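Local coordinates for possible sortase-like protein (Corynebacterium diphtheriae, PDB 5UUS) that is probably a membrane-anchored sortase, a cysteine transpeptidase-type enzyme with hydrolase chemistry, at residues F41-I46 against V111-T116; R115-V120 against T212-K217; R122-D127 against G139-E144; N158-T163 against E203-H208. All coordinates share one frame; numbering follows the deposited sequence.

How the contacts relate
Three of the four contacts are antiparallel strand pairings within one curled mixed sheet; contact 3 is the exception, a loop packed against the end of a strand. Contacts 1 and 2 follow one another across the hairpin of strands 109-114 and 117-123, sharing Arg115 and Thr116, and a salt bridge from Glu113 to Lys217 joins them. Contacts 2 and 4 lie on opposite sides of the chain's centre, at the two ends of the long strand 204-216. The strand pairings, partly buried, combine backbone ladders with paired polar and charged side chains, whereas contact 3 is buried and almost wholly apolar; it meets contact 4 at Pro125-Gly159 and Asp127-Asn158, probably through hydrogen bonds.

Contact 1: F41-I46 against V111-T116; sequences FARMYI and VVETRT
A single carboxylate oxygen, Glu113 OE1, gathers two side chains of the neighbouring strand: it accepts a hydrogen bond from Tyr45 OH at 2.9 Å and forms a long salt bridge with Arg43 NH1 at 3.5 Å. The carboxylate approaches the phenol at its edge, the ring and carboxylate planes only 27° apart, while the guanidinium is turned 74° from the carboxylate. Arg43 and Glu113 run side by side, pointing the same way. The other oxygen, OE2, has Lys217 as its partner. Beneath these groups runs an antiparallel ladder of the sortase beta-barrel, strand 40-45 against strand 109-114, with Arg43 and Glu113 bonded both ways and Tyr45 N reaching Val111 O at 2.8 Å. On the other face, Met44 CB lies 4.4 Å from Val112 CG2, and Ala42 CB is 4.3 Å from Val112 CG1. Where the strands part, a water accepts from Arg115 N.

Contact 2: R115-V120 against T212-K217; sequences RTSWSV and TEHFPK
Lys217 lies across the start of strand 117-123, its chain extended beyond CG, and its carbons follow the backbone of Arg115 to Ser117 and then the indole of Trp118. CB rests 3.8 Å from Thr116 O, the same oxygen that accepts from Lys217 N. CG, anti to the carbonyl carbon (chi1 -66°), meets the backbone N of Ser117 at 3.6 Å. CD comes alongside Arg115 O, and CE reaches Trp118 NE1 at 3.7 Å. The tip, NZ, turns to Glu113 in a salt bridge and to the carbonyl of Thr114. Strands 117-123 and 204-216 form an antiparallel ladder of the sortase beta-barrel, with Trp118 and Phe215 a hydrogen-bonded pair; Trp118 CB sits over one face of the Phe215 ring, 4.1 Å from its centroid, a CH-pi contact. Ser119 OG and His214 ND1 share a hydrogen bond of 2.8 Å near the imidazole plane. At the far end Thr212 and Glu213 face Val120 in a classic beta bulge, Val120 O accepting from both backbone nitrogens. Lysine methylenes thus cover backbone and indole while the ammonium is shared between Glu113 and the Thr114 carbonyl, so its charge is probably neutralised locally at this end of the strand pair.

Contact 3: R122-D127 against G139-E144; sequences RVMPVD and GCFTPE
The loop leading into helix 143-151 packs against the end of strand 117-123 through Phe141 and the disulfide-bonded Cys140. The aromatic ring comes in by its rim: CZ stands 3.3 Å from Arg122 O, which lies in the ring plane, and also touches Arg122 CB at 3.9 Å. Obliquely to the ring, Met124 CG is 4.2 Å from Phe141 CZ, and Pro125 CD is 4.4 Å from Phe141 CE2. Cys140 SG overlies one face of the ring, offset toward its margin. This sulfur is bonded to Cys107, so the disulfide ties the loop between helices 130-137 and 143-151 to the segment just before strand 109-114. Cys140 CB also meets Arg122 CD at 3.6 Å, against the aliphatic part of the arginine, whose guanidinium goes on to a salt bridge with Glu228 and a hydrogen bond to the carbonyl of Cys107. On the side of strand 204-216, Met210 and Thr212 touch Phe141.

Contact 4: N158-T163 against E203-H208; sequences NGRFIT and ERMIVH. With ACT (acetate ion), chain F.
The Phe161 ring carries Ile206 CB over one face, 3.9 Å from the ring centroid, as a CH-pi contact, while His208 approaches at its edge, with NE2 3.8 Å from Phe161 CE1. The imidazole in turn has Ile206 CG2 over one face, displaced toward its rim, and Asn158 O near its plane, 3.4 Å from CD2. The two rings are inclined at 44°, and the His208 nitrogens bond to Glu176 and Thr191. With CG between the backbone N and the carbonyl carbon (chi1 61°), Phe161 lies side by side with Ile206. Thr163 CG2 touches Ile206 CG1, 3.6 Å away. On the opposite face Ile162 CD1 meets Met205 CB at 3.8 Å. An acetate ion, probably from the crystallisation liquor, accepts from Asn158 ND2 at 3.0 Å, while OD1 accepts from Asp127 N. Backbone bonds join strands 160-163 and 204-216 as an antiparallel pair of the sortase beta-barrel, where the side chain of Arg204 lies about 9 Å from that of the predicted active-site His90.

Contact 1: F41-I46 against V111-T116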
loop_
_atom_site.group_PDB
_atom_site.type_symbol
_atom_site.label_atom_id
_atom_site.label_comp_id
_atom_site.label_asym_id
_atom_site.label_seq_id
_atom_site.Cartn_x
_atom_site.Cartn_y
_atom_site.Cartn_z
ATOM N N PHE A 41 9.937 10.106 0.701
ATOM C CA PHE A 41 9.601 10.400 -0.708
ATOM C C PHE A 41 8.096 10.333 -0.928
ATOM O O PHE A 41 7.610 10.575 -2.032
ATOM C CB PHE A 41 10.295 9.418 -1.655
ATOM C CG PHE A 41 9.798 7.995 -1.527
ATOM C CD1 PHE A 41 10.286 7.164 -0.519
ATOM C CD2 PHE A 41 8.854 7.496 -2.406
ATOM C CE1 PHE A 41 9.827 5.859 -0.376
ATOM C CE2 PHE A 41 8.386 6.188 -2.278
ATOM C CZ PHE A 41 8.883 5.368 -1.260
ATOM N N ALA A 42 7.351 9.970 0.119
ATOM C CA ALA A 42 5.902 9.856 -0.024
ATOM C C ALA A 42 5.199 10.020 1.304
ATOM O O ALA A 42 5.831 10.039 2.361
ATOM C CB ALA A 42 5.519 8.520 -0.656
ATOM N N ARG A 43 3.883 10.164 1.232
ATOM C CA ARG A 43 3.070 10.320 2.413
ATOM C C ARG A 43 1.836 9.444 2.277
ATOM O O ARG A 43 1.239 9.384 1.205
ATOM C CB ARG A 43 2.680 11.773 2.600
ATOM C CG ARG A 43 1.885 12.024 3.842
ATOM C CD ARG A 43 1.640 13.509 4.011
ATOM N NE ARG A 43 2.876 14.265 4.166
ATOM C CZ ARG A 43 3.087 15.458 3.621
ATOM N NH1 ARG A 43 2.150 16.015 2.860
ATOM N NH2 ARG A 43 4.240 16.087 3.821
ATOM N N MET A 44 1.449 8.766 3.357
ATOM C CA MET A 44 0.239 7.935 3.288
ATOM C C MET A 44 -0.824 8.366 4.287
ATOM O O MET A 44 -0.513 8.804 5.393
ATOM C CB MET A 44 0.563 6.440 3.487
ATOM C CG MET A 44 1.179 6.061 4.838
ATOM S SD MET A 44 1.381 4.246 4.979
ATOM C CE MET A 44 -0.306 3.701 5.196
ATOM N N TYR A 45 -2.077 8.241 3.857
ATOM C CA TYR A 45 -3.240 8.559 4.662
ATOM C C TYR A 45 -4.200 7.357 4.687
ATOM O O TYR A 45 -4.410 6.691 3.669
ATOM C CB TYR A 45 -4.002 9.765 4.107
ATOM C CG TYR A 45 -3.198 10.977 3.727
ATOM C CD1 TYR A 45 -2.412 10.986 2.579
ATOM C CD2 TYR A 45 -3.296 12.144 4.464
ATOM C CE1 TYR A 45 -1.700 12.131 2.209
ATOM C CE2 TYR A 45 -2.586 13.289 4.105
ATOM C CZ TYR A 45 -1.793 13.269 2.975
ATOM O OH TYR A 45 -1.098 14.400 2.610
ATOM N N ILE A 46 -4.818 7.125 5.837
ATOM C CA ILE A 46 -5.882 6.131 5.947
ATOM C C ILE A 46 -7.093 6.823 6.562
ATOM O O ILE A 46 -7.176 6.929 7.787
ATOM C CB ILE A 46 -5.451 4.931 6.804
ATOM C CG1 ILE A 46 -4.154 4.331 6.239
ATOM C CG2 ILE A 46 -6.587 3.904 6.879
ATOM C CD1 ILE A 46 -3.712 3.018 6.903
ATOM N N VAL A 111 -4.503 6.121 0.920
ATOM C CA VAL A 111 -4.123 7.142 -0.046
ATOM C C VAL A 111 -2.636 7.433 0.064
ATOM O O VAL A 111 -2.123 7.641 1.163
ATOM C CB VAL A 111 -4.936 8.431 0.146
ATOM C CG1 VAL A 111 -4.550 9.454 -0.929
ATOM C CG2 VAL A 111 -6.441 8.123 0.076
ATOM N N VAL A 112 -1.947 7.412 -1.075
ATOM C CA VAL A 112 -0.503 7.619 -1.115
ATOM C C VAL A 112 -0.171 8.782 -2.044
ATOM O O VAL A 112 -0.556 8.822 -3.208
ATOM C CB VAL A 112 0.240 6.348 -1.558
ATOM C CG1 VAL A 112 1.749 6.521 -1.422
ATOM C CG2 VAL A 112 -0.211 5.165 -0.701
ATOM N N GLU A 113 0.541 9.742 -1.487
ATOM C CA GLU A 113 0.958 10.912 -2.212
ATOM C C GLU A 113 2.456 10.858 -2.478
ATOM O O GLU A 113 3.245 10.582 -1.557
ATOM C CB GLU A 113 0.606 12.140 -1.380
ATOM C CG GLU A 113 0.956 13.439 -1.961
ATOM C CD GLU A 113 0.857 14.554 -0.919
ATOM O OE1 GLU A 113 0.606 14.271 0.295
ATOM O OE2 GLU A 113 1.041 15.710 -1.327
ATOM N N THR A 114 2.863 11.118 -3.720
ATOM C CA THR A 114 4.271 11.405 -3.957
ATOM C C THR A 114 4.434 12.876 -4.358
ATOM O O THR A 114 3.459 13.626 -4.424
ATOM C CB THR A 114 4.872 10.491 -5.041
ATOM O OG1 THR A 114 4.416 10.916 -6.324
ATOM C CG2 THR A 114 4.490 9.033 -4.792
ATOM N N ARG A 115 5.654 13.293 -4.651
ATOM C CA ARG A 115 5.843 14.670 -5.130
ATOM C C ARG A 115 5.146 14.982 -6.485
ATOM O O ARG A 115 4.895 16.137 -6.801
ATOM C CB ARG A 115 7.328 14.977 -5.203
ATOM C CG ARG A 115 7.991 15.003 -3.807
ATOM C CD ARG A 115 9.483 15.209 -3.967
ATOM N NE ARG A 115 10.264 15.226 -2.732
ATOM C CZ ARG A 115 10.272 16.210 -1.825
ATOM N NH1 ARG A 115 9.489 17.283 -1.958
ATOM N NH2 ARG A 115 11.058 16.106 -0.754
ATOM N N THR A 116 4.791 13.953 -7.252
ATOM C CA THR A 116 4.165 14.167 -8.541
ATOM C C THR A 116 2.777 13.549 -8.689
ATOM O O THR A 116 2.149 13.734 -9.728
ATOM C CB THR A 116 5.041 13.594 -9.683
ATOM O OG1 THR A 116 5.248 12.202 -9.449
ATOM C CG2 THR A 116 6.397 14.274 -9.747
HETATM O O HOH W 1 8.092 11.575 -4.320
#

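Contact 2: R115-V120 against T212-K217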
loop_
_atom_site.group_PDB
_atom_site.type_symbol
_atom_site.label_atom_id
_atom_site.label_comp_id
_atom_site.label_asym_id
_atom_site.label_seq_id
_atom_site.Cartn_x
_atom_site.Cartn_y
_atom_site.Cartn_z
ATOM N N ARG A 115 5.654 13.293 -4.651
ATOM C CA ARG A 115 5.843 14.670 -5.130
ATOM C C ARG A 115 5.146 14.982 -6.485
ATOM O O ARG A 115 4.895 16.137 -6.801
ATOM C CB ARG A 115 7.328 14.977 -5.203
ATOM C CG ARG A 115 7.991 15.003 -3.807
ATOM C CD ARG A 115 9.483 15.209 -3.967
ATOM N NE ARG A 115 10.264 15.226 -2.732
ATOM C CZ ARG A 115 10.272 16.210 -1.825
ATOM N NH1 ARG A 115 9.489 17.283 -1.958
ATOM N NH2 ARG A 115 11.058 16.106 -0.754
ATOM N N THR A 116 4.791 13.953 -7.252
ATOM C CA THR A 116 4.165 14.167 -8.541
ATOM C C THR A 116 2.777 13.549 -8.689
ATOM O O THR A 116 2.149 13.734 -9.728
ATOM C CB THR A 116 5.041 13.594 -9.683
ATOM O OG1 THR A 116 5.248 12.202 -9.449
ATOM C CG2 THR A 116 6.397 14.274 -9.747
ATOM N N SER A 117 2.270 12.822 -7.686
ATOM C CA SER A 117 1.079 12.027 -7.955
ATOM C C SER A 117 0.242 11.705 -6.714
ATOM O O SER A 117 0.707 11.830 -5.584
ATOM C CB SER A 117 1.475 10.709 -8.623
ATOM O OG SER A 117 2.118 9.856 -7.676
ATOM N N TRP A 118 -0.998 11.282 -6.962
ATOM C CA TRP A 118 -1.878 10.729 -5.929
ATOM C C TRP A 118 -2.253 9.320 -6.371
ATOM O O TRP A 118 -2.545 9.114 -7.552
ATOM C CB TRP A 118 -3.150 11.580 -5.744
ATOM C CG TRP A 118 -2.945 12.893 -5.072
ATOM C CD1 TRP A 118 -2.806 14.135 -5.682
ATOM C CD2 TRP A 118 -2.870 13.133 -3.657
ATOM N NE1 TRP A 118 -2.643 15.106 -4.724
ATOM C CE2 TRP A 118 -2.674 14.526 -3.474
ATOM C CE3 TRP A 118 -2.943 12.305 -2.524
ATOM C CZ2 TRP A 118 -2.561 15.110 -2.207
ATOM C CZ3 TRP A 118 -2.841 12.883 -1.258
ATOM C CH2 TRP A 118 -2.653 14.275 -1.112
ATOM N N SER A 119 -2.222 8.361 -5.432
ATOM C CA SER A 119 -2.668 6.991 -5.670
ATOM C C SER A 119 -3.702 6.633 -4.604
ATOM O O SER A 119 -3.568 7.033 -3.446
ATOM C CB SER A 119 -1.502 5.990 -5.606
ATOM O OG SER A 119 -0.469 6.336 -6.493
ATOM N N VAL A 120 -4.732 5.899 -5.003
ATOM C CA VAL A 120 -5.670 5.353 -4.042
ATOM C C VAL A 120 -5.618 3.856 -4.171
ATOM O O VAL A 120 -5.863 3.321 -5.258
ATOM C CB VAL A 120 -7.105 5.838 -4.286
ATOM C CG1 VAL A 120 -8.079 5.149 -3.311
ATOM C CG2 VAL A 120 -7.162 7.361 -4.164
ATOM N N THR A 212 -6.770 1.539 -7.390
ATOM C CA THR A 212 -8.020 1.883 -8.078
ATOM C C THR A 212 -7.947 3.273 -8.719
ATOM O O THR A 212 -8.695 3.568 -9.644
ATOM C CB THR A 212 -9.247 1.854 -7.115
ATOM O OG1 THR A 212 -9.068 2.832 -6.083
ATOM C CG2 THR A 212 -9.410 0.464 -6.454
ATOM N N GLU A 213 -7.072 4.127 -8.198
ATOM C CA GLU A 213 -6.813 5.446 -8.800
ATOM C C GLU A 213 -5.334 5.781 -8.802
ATOM O O GLU A 213 -4.630 5.489 -7.833
ATOM C CB GLU A 213 -7.525 6.560 -8.049
ATOM C CG GLU A 213 -9.014 6.584 -8.079
ATOM C CD GLU A 213 -9.542 7.778 -7.277
ATOM O OE1 GLU A 213 -9.343 8.944 -7.713
ATOM O OE2 GLU A 213 -10.127 7.547 -6.193
ATOM N N HIS A 214 -4.864 6.431 -9.872
ATOM C CA HIS A 214 -3.485 6.954 -9.912
ATOM C C HIS A 214 -3.399 8.091 -10.928
ATOM O O HIS A 214 -3.684 7.885 -12.101
ATOM C CB HIS A 214 -2.454 5.865 -10.266
ATOM C CG HIS A 214 -1.037 6.372 -10.330
ATOM N ND1 HIS A 214 -0.352 6.815 -9.219
ATOM C CD2 HIS A 214 -0.191 6.529 -11.382
ATOM C CE1 HIS A 214 0.859 7.211 -9.576
ATOM N NE2 HIS A 214 0.983 7.051 -10.879
ATOM N N PHE A 215 -3.055 9.295 -10.471
ATOM C CA PHE A 215 -3.053 10.457 -11.374
ATOM C C PHE A 215 -2.030 11.496 -10.903
ATOM O O PHE A 215 -1.629 11.494 -9.723
ATOM C CB PHE A 215 -4.468 11.067 -11.488
ATOM C CG PHE A 215 -5.061 11.492 -10.180
ATOM C CD1 PHE A 215 -4.825 12.763 -9.673
ATOM C CD2 PHE A 215 -5.863 10.618 -9.458
ATOM C CE1 PHE A 215 -5.376 13.155 -8.458
ATOM C CE2 PHE A 215 -6.414 10.994 -8.237
ATOM C CZ PHE A 215 -6.171 12.267 -7.738
ATOM N N PRO A 216 -1.580 12.370 -11.831
ATOM C CA PRO A 216 -0.536 13.359 -11.529
ATOM C C PRO A 216 -1.066 14.580 -10.782
ATOM O O PRO A 216 -2.219 14.940 -10.938
ATOM C CB PRO A 216 -0.020 13.760 -12.916
ATOM C CG PRO A 216 -1.259 13.639 -13.794
ATOM C CD PRO A 216 -1.975 12.396 -13.252
ATOM N N LYS A 217 -0.211 15.197 -9.976
ATOM C CA LYS A 217 -0.521 16.463 -9.345
ATOM C C LYS A 217 -0.478 17.575 -10.398
ATOM O O LYS A 217 -0.324 17.287 -11.575
ATOM C CB LYS A 217 0.482 16.771 -8.234
ATOM C CG LYS A 217 0.441 15.845 -7.038
ATOM C CD LYS A 217 1.389 16.316 -5.983
ATOM C CE LYS A 217 1.007 15.693 -4.650
ATOM N NZ LYS A 217 1.972 16.023 -3.589
#

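Contact 3: R122-D127 against G139-E144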
loop_
_atom_site.group_PDB
_atom_site.type_symbol
_atom_site.label_atom_id
_atom_site.label_comp_id
_atom_site.label_asym_id
_atom_site.label_seq_id
_atom_site.Cartn_x
_atom_site.Cartn_y
_atom_site.Cartn_z
ATOM N N ARG A 122 -7.192 0.222 -2.288
ATOM C CA ARG A 122 -8.296 -0.215 -1.445
ATOM C C ARG A 122 -8.052 -1.630 -0.935
ATOM O O ARG A 122 -7.641 -2.514 -1.688
ATOM C CB ARG A 122 -9.600 -0.091 -2.213
ATOM C CG ARG A 122 -9.897 1.373 -2.517
ATOM C CD ARG A 122 -11.364 1.659 -2.531
ATOM N NE ARG A 122 -11.627 3.074 -2.771
ATOM C CZ ARG A 122 -12.171 3.891 -1.880
ATOM N NH1 ARG A 122 -12.543 3.438 -0.680
ATOM N NH2 ARG A 122 -12.371 5.157 -2.193
ATOM N N VAL A 123 -8.244 -1.809 0.369
ATOM C CA VAL A 123 -8.002 -3.091 1.010
ATOM C C VAL A 123 -8.791 -4.197 0.308
ATOM O O VAL A 123 -10.003 -4.065 0.036
ATOM C CB VAL A 123 -8.358 -3.027 2.514
ATOM C CG1 VAL A 123 -8.214 -4.401 3.155
ATOM C CG2 VAL A 123 -7.460 -1.999 3.226
ATOM N N MET A 124 -8.096 -5.275 -0.028
ATOM C CA MET A 124 -8.727 -6.378 -0.752
ATOM C C MET A 124 -9.602 -7.240 0.162
ATOM O O MET A 124 -9.468 -7.172 1.374
ATOM C CB MET A 124 -7.642 -7.227 -1.418
ATOM C CG MET A 124 -7.032 -6.477 -2.687
ATOM S SD MET A 124 -5.607 -7.385 -3.292
ATOM C CE MET A 124 -6.353 -8.919 -3.855
ATOM N N PRO A 125 -10.485 -8.070 -0.408
ATOM C CA PRO A 125 -11.302 -8.933 0.476
ATOM C C PRO A 125 -10.490 -9.803 1.455
ATOM O O PRO A 125 -9.480 -10.413 1.086
ATOM C CB PRO A 125 -12.076 -9.807 -0.518
ATOM C CG PRO A 125 -12.174 -8.949 -1.754
ATOM C CD PRO A 125 -10.863 -8.200 -1.824
ATOM N N VAL A 126 -10.952 -9.856 2.707
ATOM C CA VAL A 126 -10.290 -10.583 3.776
ATOM C C VAL A 126 -11.017 -11.915 4.094
ATOM O O VAL A 126 -12.197 -11.914 4.410
ATOM C CB VAL A 126 -10.219 -9.700 5.044
ATOM C CG1 VAL A 126 -9.558 -10.451 6.191
ATOM C CG2 VAL A 126 -9.480 -8.384 4.739
ATOM N N ASP A 127 -10.303 -13.033 3.956
ATOM C CA ASP A 127 -10.746 -14.368 4.369
ATOM C C ASP A 127 -11.891 -14.951 3.524
ATOM O O ASP A 127 -12.075 -16.168 3.486
ATOM C CB ASP A 127 -11.165 -14.383 5.857
ATOM C CG ASP A 127 -10.008 -14.133 6.808
ATOM O OD1 ASP A 127 -8.839 -14.278 6.395
ATOM O OD2 ASP A 127 -10.275 -13.801 7.982
ATOM N N GLY A 139 -17.822 -3.897 -4.384
ATOM C CA GLY A 139 -18.104 -2.673 -3.664
ATOM C C GLY A 139 -17.188 -1.499 -3.998
ATOM O O GLY A 139 -17.571 -0.351 -3.773
ATOM N N CYS A 140 -15.990 -1.756 -4.520
ATOM C CA CYS A 140 -15.065 -0.648 -4.797
ATOM C C CYS A 140 -14.087 -0.893 -5.944
ATOM O O CYS A 140 -13.379 0.015 -6.338
ATOM C CB CYS A 140 -14.265 -0.301 -3.536
ATOM S SG CYS A 140 -13.301 -1.664 -2.890
ATOM N N PHE A 141 -14.023 -2.116 -6.463
ATOM C CA PHE A 141 -13.150 -2.386 -7.599
ATOM C C PHE A 141 -13.947 -2.426 -8.906
ATOM O O PHE A 141 -15.175 -2.453 -8.882
ATOM C CB PHE A 141 -12.396 -3.698 -7.370
ATOM C CG PHE A 141 -11.527 -3.678 -6.138
ATOM C CD1 PHE A 141 -10.333 -2.969 -6.129
ATOM C CD2 PHE A 141 -11.904 -4.358 -4.995
ATOM C CE1 PHE A 141 -9.530 -2.925 -5.000
ATOM C CE2 PHE A 141 -11.106 -4.336 -3.859
ATOM C CZ PHE A 141 -9.901 -3.627 -3.867
ATOM N N THR A 142 -13.255 -2.436 -10.043
ATOM C CA THR A 142 -13.935 -2.587 -11.328
ATOM C C THR A 142 -14.465 -4.023 -11.428
ATOM O O THR A 142 -14.039 -4.900 -10.663
ATOM C CB THR A 142 -12.998 -2.268 -12.496
ATOM O OG1 THR A 142 -12.014 -3.297 -12.604
ATOM C CG2 THR A 142 -12.271 -0.921 -12.252
ATOM N N PRO A 143 -15.437 -4.255 -12.328
ATOM C CA PRO A 143 -15.947 -5.619 -12.484
ATOM C C PRO A 143 -14.829 -6.539 -12.937
ATOM O O PRO A 143 -14.759 -7.675 -12.492
ATOM C CB PRO A 143 -17.050 -5.485 -13.548
ATOM C CG PRO A 143 -16.965 -4.064 -14.062
ATOM C CD PRO A 143 -16.266 -3.256 -13.025
ATOM N N GLU A 144 -13.934 -6.020 -13.768
ATOM C CA GLU A 144 -12.762 -6.771 -14.208
ATOM C C GLU A 144 -11.802 -7.104 -13.051
ATOM O O GLU A 144 -11.350 -8.242 -12.917
ATOM C CB GLU A 144 -12.025 -5.992 -15.303
ATOM C CG GLU A 144 -12.861 -5.788 -16.583
ATOM C CD GLU A 144 -13.950 -4.694 -16.473
ATOM O OE1 GLU A 144 -13.919 -3.858 -15.537
ATOM O OE2 GLU A 144 -14.852 -4.678 -17.339
#

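Contact 4: N158-T163 against E203-H208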
loop_
_atom_site.group_PDB
_atom_site.type_symbol
_atom_site.label_atom_id
_atom_site.label_comp_id
_atom_site.label_asym_id
_atom_site.label_seq_id
_atom_site.Cartn_x
_atom_site.Cartn_y
_atom_site.Cartn_z
ATOM N N ASN A 158 -5.085 -12.856 -0.133
ATOM C CA ASN A 158 -5.905 -12.446 1.008
ATOM C C ASN A 158 -5.580 -11.001 1.395
ATOM O O ASN A 158 -4.413 -10.638 1.473
ATOM C CB ASN A 158 -5.637 -13.406 2.193
ATOM C CG ASN A 158 -6.720 -13.372 3.251
ATOM O OD1 ASN A 158 -7.561 -12.472 3.287
ATOM N ND2 ASN A 158 -6.693 -14.374 4.152
ATOM N N GLY A 159 -6.592 -10.171 1.623
ATOM C CA GLY A 159 -6.350 -8.785 2.019
ATOM C C GLY A 159 -5.615 -8.621 3.348
ATOM O O GLY A 159 -4.985 -7.599 3.568
ATOM N N ARG A 160 -5.719 -9.604 4.252
ATOM C CA ARG A 160 -4.959 -9.560 5.508
ATOM C C ARG A 160 -4.720 -10.970 6.044
ATOM O O ARG A 160 -5.614 -11.814 6.017
ATOM C CB ARG A 160 -5.672 -8.711 6.571
ATOM C CG ARG A 160 -4.883 -8.552 7.913
ATOM C CD ARG A 160 -5.571 -7.568 8.879
ATOM N NE ARG A 160 -6.986 -7.904 9.017
ATOM C CZ ARG A 160 -7.988 -7.046 8.840
ATOM N NH1 ARG A 160 -7.720 -5.777 8.574
ATOM N NH2 ARG A 160 -9.255 -7.454 8.941
ATOM N N PHE A 161 -3.508 -11.230 6.507
ATOM C CA PHE A 161 -3.188 -12.537 7.093
ATOM C C PHE A 161 -1.930 -12.431 7.930
ATOM O O PHE A 161 -1.234 -11.403 7.903
ATOM C CB PHE A 161 -3.037 -13.632 6.010
ATOM C CG PHE A 161 -1.930 -13.382 5.005
ATOM C CD1 PHE A 161 -2.141 -12.558 3.899
ATOM C CD2 PHE A 161 -0.696 -14.004 5.139
ATOM C CE1 PHE A 161 -1.122 -12.328 2.966
ATOM C CE2 PHE A 161 0.333 -13.770 4.217
ATOM C CZ PHE A 161 0.105 -12.944 3.096
ATOM N N ILE A 162 -1.669 -13.492 8.691
ATOM C CA ILE A 162 -0.506 -13.576 9.560
ATOM C C ILE A 162 0.473 -14.578 8.972
ATOM O O ILE A 162 0.063 -15.601 8.424
ATOM C CB ILE A 162 -0.894 -14.016 10.999
ATOM C CG1 ILE A 162 -1.904 -13.039 11.587
ATOM C CG2 ILE A 162 0.363 -14.120 11.893
ATOM C CD1 ILE A 162 -1.395 -11.605 11.713
ATOM N N THR A 163 1.765 -14.272 9.050
ATOM C CA THR A 163 2.760 -15.152 8.447
ATOM C C THR A 163 4.058 -15.103 9.252
ATOM O O THR A 163 4.113 -14.456 10.298
ATOM C CB THR A 163 3.012 -14.797 6.957
ATOM O OG1 THR A 163 3.819 -15.829 6.359
ATOM C CG2 THR A 163 3.738 -13.405 6.798
ATOM N N GLU A 203 5.945 -13.143 14.765
ATOM C CA GLU A 203 5.271 -13.279 13.485
ATOM C C GLU A 203 5.121 -11.916 12.788
ATOM O O GLU A 203 5.623 -10.890 13.270
ATOM C CB GLU A 203 3.914 -13.941 13.711
ATOM C CG GLU A 203 4.032 -15.341 14.307
ATOM C CD GLU A 203 2.813 -15.755 15.127
ATOM O OE1 GLU A 203 2.765 -15.481 16.351
ATOM O OE2 GLU A 203 1.911 -16.386 14.551
ATOM N N ARG A 204 4.406 -11.910 11.657
ATOM C CA ARG A 204 4.222 -10.697 10.871
ATOM C C ARG A 204 2.791 -10.608 10.412
ATOM O O ARG A 204 2.214 -11.608 9.983
ATOM C CB ARG A 204 5.150 -10.685 9.642
ATOM C CG ARG A 204 6.636 -10.753 9.978
ATOM C CD ARG A 204 7.071 -9.431 10.577
ATOM N NE ARG A 204 8.502 -9.368 10.808
ATOM C CZ ARG A 204 9.104 -9.826 11.907
ATOM N NH1 ARG A 204 8.404 -10.388 12.884
ATOM N NH2 ARG A 204 10.410 -9.705 12.036
ATOM N N MET A 205 2.209 -9.419 10.499
ATOM C CA MET A 205 0.905 -9.198 9.884
ATOM C C MET A 205 1.111 -8.600 8.500
ATOM O O MET A 205 1.932 -7.695 8.348
ATOM C CB MET A 205 0.037 -8.259 10.726
ATOM C CG MET A 205 -1.305 -7.890 10.067
ATOM S SD MET A 205 -2.283 -6.807 11.161
ATOM C CE MET A 205 -2.478 -7.924 12.556
ATOM N N ILE A 206 0.344 -9.093 7.527
ATOM C CA ILE A 206 0.383 -8.636 6.134
ATOM C C ILE A 206 -0.983 -8.072 5.722
ATOM O O ILE A 206 -2.018 -8.691 5.996
ATOM C CB ILE A 206 0.734 -9.782 5.149
ATOM C CG1 ILE A 206 1.956 -10.562 5.617
ATOM C CG2 ILE A 206 0.946 -9.233 3.714
ATOM C CD1 ILE A 206 3.220 -9.697 5.751
ATOM N N VAL A 207 -0.993 -6.902 5.079
ATOM C CA VAL A 207 -2.221 -6.363 4.470
ATOM C C VAL A 207 -1.976 -6.052 2.992
ATOM O O VAL A 207 -0.923 -5.497 2.633
ATOM C CB VAL A 207 -2.710 -5.098 5.193
ATOM C CG1 VAL A 207 -3.821 -4.411 4.381
ATOM C CG2 VAL A 207 -3.176 -5.451 6.590
ATOM N N HIS A 208 -2.913 -6.449 2.130
ATOM C CA HIS A 208 -2.814 -6.141 0.696
ATOM C C HIS A 208 -3.988 -5.268 0.279
ATOM O O HIS A 208 -5.149 -5.525 0.644
ATOM C CB HIS A 208 -2.805 -7.419 -0.171
ATOM C CG HIS A 208 -1.572 -8.254 -0.037
ATOM N ND1 HIS A 208 -0.297 -7.753 -0.252
ATOM C CD2 HIS A 208 -1.409 -9.567 0.269
ATOM C CE1 HIS A 208 0.590 -8.719 -0.082
ATOM N NE2 HIS A 208 -0.063 -9.830 0.241
HETATM C C ACT F . -4.595 -17.834 3.965
HETATM O O ACT F . -4.019 -17.826 5.082
HETATM O OXT ACT F . -4.968 -16.709 3.565
HETATM C CH3 ACT F . -4.821 -19.103 3.174
#